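Local coordinates for protein prolyl oligopeptidase (Novosphingobium capsulatum, PDB 1YR2) that probably hydrolyses oligopeptides as a serine protease of the S9A family, cutting on the carboxyl side of proline and, less readily, alanine, at residues Gly414-Ser426 and Val434-Trp447. Numbering follows the deposited sequence.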
# COMPACT_ATOMS: atom_id res chain seq x y z
N GLY A 414 9.39 5.45 -19.31
CA GLY A 414 9.53 6.21 -20.54
C GLY A 414 10.87 6.93 -20.47
O GLY A 414 11.58 6.86 -19.48
N ARG A 415 11.22 7.55 -21.57
CA ARG A 415 12.51 8.19 -21.73
C ARG A 415 12.28 9.56 -22.41
O ARG A 415 11.35 9.72 -23.22
CB ARG A 415 13.37 7.34 -22.66
CG ARG A 415 13.87 6.05 -22.10
CD ARG A 415 14.69 5.26 -23.13
NE ARG A 415 13.92 4.94 -24.35
CZ ARG A 415 14.46 4.57 -25.52
NH1 ARG A 415 15.79 4.47 -25.64
NH2 ARG A 415 13.70 4.29 -26.58
N PRO A 416 13.15 10.51 -22.14
CA PRO A 416 13.14 11.75 -22.88
C PRO A 416 13.32 11.46 -24.37
O PRO A 416 14.09 10.61 -24.74
CB PRO A 416 14.37 12.50 -22.35
CG PRO A 416 14.66 11.93 -21.09
CD PRO A 416 14.23 10.48 -21.13
N GLY A 417 12.57 12.13 -25.21
CA GLY A 417 12.68 11.91 -26.64
C GLY A 417 11.90 10.70 -27.17
O GLY A 417 11.85 10.53 -28.35
N ASP A 418 11.34 9.86 -26.29
CA ASP A 418 10.54 8.70 -26.67
C ASP A 418 9.05 9.08 -26.58
O ASP A 418 8.60 9.59 -25.54
CB ASP A 418 10.89 7.55 -25.71
CG ASP A 418 10.33 6.21 -26.14
OD1 ASP A 418 9.31 6.16 -26.86
OD2 ASP A 418 10.88 5.14 -25.75
N ARG A 419 8.26 8.76 -27.60
CA ARG A 419 6.83 9.07 -27.61
C ARG A 419 5.95 8.06 -26.87
O ARG A 419 4.79 8.32 -26.67
CB ARG A 419 6.35 9.21 -29.05
CG ARG A 419 6.23 7.91 -29.84
CD ARG A 419 6.24 8.15 -31.33
NE ARG A 419 6.54 6.95 -32.13
CZ ARG A 419 6.33 6.87 -33.44
NH1 ARG A 419 5.84 7.92 -34.12
NH2 ARG A 419 6.62 5.75 -34.10
N HIS A 420 6.51 6.92 -26.47
CA HIS A 420 5.77 5.87 -25.77
C HIS A 420 6.17 5.97 -24.30
O HIS A 420 7.36 5.88 -23.95
CB HIS A 420 6.12 4.48 -26.31
CG HIS A 420 5.70 4.28 -27.72
ND1 HIS A 420 4.40 4.50 -28.14
CD2 HIS A 420 6.41 3.98 -28.83
CE1 HIS A 420 4.33 4.31 -29.45
NE2 HIS A 420 5.53 3.98 -29.89
N ALA A 421 5.19 6.26 -23.47
CA ALA A 421 5.36 6.19 -22.02
C ALA A 421 4.29 5.30 -21.39
O ALA A 421 3.35 4.88 -22.06
CB ALA A 421 5.34 7.58 -21.43
N TYR A 422 4.45 4.99 -20.12
CA TYR A 422 3.59 4.02 -19.40
C TYR A 422 3.43 4.50 -17.97
O TYR A 422 4.35 5.09 -17.41
CB TYR A 422 4.22 2.63 -19.42
CG TYR A 422 4.49 2.20 -20.83
CD1 TYR A 422 3.50 1.58 -21.59
CD2 TYR A 422 5.68 2.56 -21.47
CE1 TYR A 422 3.71 1.25 -22.95
CE2 TYR A 422 5.91 2.26 -22.80
CZ TYR A 422 4.92 1.62 -23.54
OH TYR A 422 5.15 1.34 -24.86
N LEU A 423 2.26 4.24 -17.39
CA LEU A 423 1.91 4.65 -16.03
C LEU A 423 1.21 3.48 -15.36
O LEU A 423 0.31 2.87 -15.95
CB LEU A 423 0.96 5.87 -16.12
CG LEU A 423 0.43 6.58 -14.90
CD1 LEU A 423 1.58 7.08 -14.08
CD2 LEU A 423 -0.31 7.83 -15.34
N SER A 424 1.59 3.16 -14.13
CA SER A 424 0.95 2.11 -13.36
C SER A 424 -0.23 2.70 -12.55
O SER A 424 -0.07 3.70 -11.86
CB SER A 424 1.98 1.43 -12.46
OG SER A 424 1.34 0.41 -11.71
N PHE A 425 -1.40 2.09 -12.65
CA PHE A 425 -2.63 2.62 -12.05
C PHE A 425 -3.36 1.50 -11.31
O PHE A 425 -3.51 0.35 -11.84
CB PHE A 425 -3.51 3.19 -13.13
CG PHE A 425 -4.83 3.69 -12.64
CD1 PHE A 425 -4.93 4.92 -12.05
CD2 PHE A 425 -5.96 2.92 -12.77
CE1 PHE A 425 -6.16 5.40 -11.63
CE2 PHE A 425 -7.21 3.38 -12.30
CZ PHE A 425 -7.31 4.61 -11.75
N SER A 426 -3.91 1.81 -10.14
CA SER A 426 -4.75 0.84 -9.45
C SER A 426 -5.88 1.55 -8.71
O SER A 426 -5.82 2.79 -8.47
CB SER A 426 -3.91 0.00 -8.50
OG SER A 426 -3.69 0.72 -7.31
N VAL A 434 -0.79 -1.62 -16.14
CA VAL A 434 -0.02 -0.68 -16.93
C VAL A 434 -0.91 -0.00 -17.98
O VAL A 434 -1.55 -0.68 -18.79
CB VAL A 434 1.17 -1.42 -17.61
CG1 VAL A 434 1.91 -0.47 -18.57
CG2 VAL A 434 2.13 -2.02 -16.55
N LEU A 435 -0.98 1.32 -17.95
CA LEU A 435 -1.60 2.14 -18.99
C LEU A 435 -0.55 2.71 -19.93
O LEU A 435 0.55 3.07 -19.49
CB LEU A 435 -2.32 3.33 -18.36
CG LEU A 435 -3.40 2.98 -17.33
CD1 LEU A 435 -3.92 4.32 -16.73
CD2 LEU A 435 -4.51 2.14 -17.92
N ALA A 436 -0.91 2.90 -21.20
CA ALA A 436 -0.02 3.58 -22.13
C ALA A 436 -0.31 5.06 -21.94
O ALA A 436 -1.48 5.45 -21.75
CB ALA A 436 -0.30 3.16 -23.58
N LEU A 437 0.74 5.86 -21.88
CA LEU A 437 0.66 7.30 -21.72
C LEU A 437 1.28 7.95 -22.94
O LEU A 437 2.39 7.65 -23.29
CB LEU A 437 1.42 7.72 -20.45
CG LEU A 437 1.69 9.20 -20.25
CD1 LEU A 437 0.40 9.94 -20.01
CD2 LEU A 437 2.69 9.36 -19.09
N ASP A 438 0.55 8.84 -23.60
CA ASP A 438 1.11 9.65 -24.67
C ASP A 438 1.54 10.95 -24.02
O ASP A 438 0.72 11.75 -23.60
CB ASP A 438 0.05 9.93 -25.73
CG ASP A 438 0.59 10.77 -26.89
OD1 ASP A 438 1.69 11.33 -26.78
OD2 ASP A 438 -0.06 10.95 -27.92
N PRO A 439 2.83 11.15 -23.87
CA PRO A 439 3.29 12.30 -23.09
C PRO A 439 2.98 13.62 -23.77
O PRO A 439 2.78 14.57 -23.04
CB PRO A 439 4.78 12.00 -22.87
CG PRO A 439 5.16 11.19 -23.95
CD PRO A 439 3.94 10.35 -24.39
N ALA A 440 2.84 13.67 -25.09
CA ALA A 440 2.53 14.93 -25.80
C ALA A 440 1.11 15.40 -25.54
O ALA A 440 0.83 16.57 -25.62
CB ALA A 440 2.74 14.75 -27.32
N THR A 441 0.17 14.48 -25.28
CA THR A 441 -1.21 14.87 -24.99
C THR A 441 -1.63 14.65 -23.52
O THR A 441 -2.71 15.07 -23.12
CB THR A 441 -2.15 14.09 -25.85
OG1 THR A 441 -1.99 12.70 -25.56
CG2 THR A 441 -1.76 14.19 -27.34
N ALA A 442 -0.79 13.93 -22.76
CA ALA A 442 -1.03 13.62 -21.36
C ALA A 442 -2.30 12.77 -21.23
O ALA A 442 -3.08 12.93 -20.30
CB ALA A 442 -1.11 14.92 -20.53
N LYS A 443 -2.48 11.83 -22.16
CA LYS A 443 -3.62 10.93 -22.14
C LYS A 443 -3.20 9.47 -22.00
O LYS A 443 -2.25 9.00 -22.63
CB LYS A 443 -4.40 11.07 -23.44
CG LYS A 443 -5.17 12.40 -23.64
CD LYS A 443 -5.92 12.36 -24.99
CE LYS A 443 -7.10 13.35 -25.07
NZ LYS A 443 -6.69 14.71 -24.58
N THR A 444 -3.91 8.76 -21.15
CA THR A 444 -3.71 7.35 -20.97
C THR A 444 -4.72 6.58 -21.78
O THR A 444 -5.83 7.03 -22.00
CB THR A 444 -3.76 6.94 -19.51
OG1 THR A 444 -5.02 7.31 -18.92
CG2 THR A 444 -2.68 7.68 -18.71
N THR A 445 -4.30 5.40 -22.19
CA THR A 445 -5.11 4.44 -22.91
C THR A 445 -4.66 3.07 -22.44
O THR A 445 -3.59 2.91 -21.84
CB THR A 445 -4.88 4.50 -24.45
OG1 THR A 445 -3.48 4.51 -24.73
CG2 THR A 445 -5.33 5.75 -25.04
N PRO A 446 -5.45 2.06 -22.71
CA PRO A 446 -5.03 0.69 -22.37
C PRO A 446 -3.78 0.21 -23.08
O PRO A 446 -3.55 0.55 -24.23
CB PRO A 446 -6.26 -0.16 -22.77
CG PRO A 446 -7.38 0.82 -22.75
CD PRO A 446 -6.82 2.12 -23.26
N TRP A 447 -2.96 -0.58 -22.39
CA TRP A 447 -1.82 -1.23 -22.99
C TRP A 447 -2.16 -2.72 -23.13
O TRP A 447 -3.16 -3.07 -23.76
CB TRP A 447 -0.55 -0.94 -22.15
CG TRP A 447 0.70 -1.41 -22.80
CD1 TRP A 447 1.14 -1.09 -24.08
CD2 TRP A 447 1.69 -2.33 -22.27
NE1 TRP A 447 2.31 -1.75 -24.35
CE2 TRP A 447 2.66 -2.52 -23.28
CE3 TRP A 447 1.85 -2.99 -21.05
CZ2 TRP A 447 3.78 -3.35 -23.09
CZ3 TRP A 447 2.95 -3.82 -20.85
CH2 TRP A 447 3.90 -4.00 -21.88
O HOH W 1 4.12 11.56 -27.79
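Four backbone hydrogen bonds join Ala-421 to Leu-437 and Leu-423 to Leu-435, the hydrogen-bonded pairs of an antiparallel register. Leu-437 N gives a nearly straight bond (174°) to Ala-421 O at 2.8 Å; the return bond from Ala-421 N to Leu-437 O is longer, 3.1 Å, and less straight. Between these pairs, Tyr-422 CA comes within 3.2 Å of Leu-435 O in a CA-H...O contact.

The aromatic evidence lies on the face that carries Tyr-422, Val-434 and Ala-436. Tyr-422 turns its edge to the face of Trp-447, the ring planes at 67°, and CE1 does the touching, 3.6 Å from Trp-447 NE1. With CG of Tyr-422 anti to its carbonyl carbon (chi1 -56°), the ring also passes obliquely by Val-434 CG1, while its hydroxyl hydrogen-bonds Arg-116 of strand 110-117. An alanine in place of Trp-447 would remove the indole face and is likely to leave the Tyr-422 edge without its T-shaped partner, opening a gap beside CE1.

Apolar contacts occupy the other face: Ala-421 CB meets Leu-437 CD2 at 4.0 Å, and Leu-435 CD1 reaches Phe-425 CB at 3.8 Å. Near the turn, Pro-439 CD lies 3.2 Å from Arg-419 O, and a water donates to Asp-438 OD1 and, weakly, to Arg-419 O.

Strands 421-427 and 433-438 are the central pair of a four-stranded antiparallel sheet, one blade of the beta-propeller, flanked by 408-413 and 443-446. The chemistry implies a division of labour: main-chain bonds set the register, aliphatic groups pack one face, and the tyrosine-tryptophan pair on the other meets Pro-114 of strand 110-117, linking this blade to its neighbour.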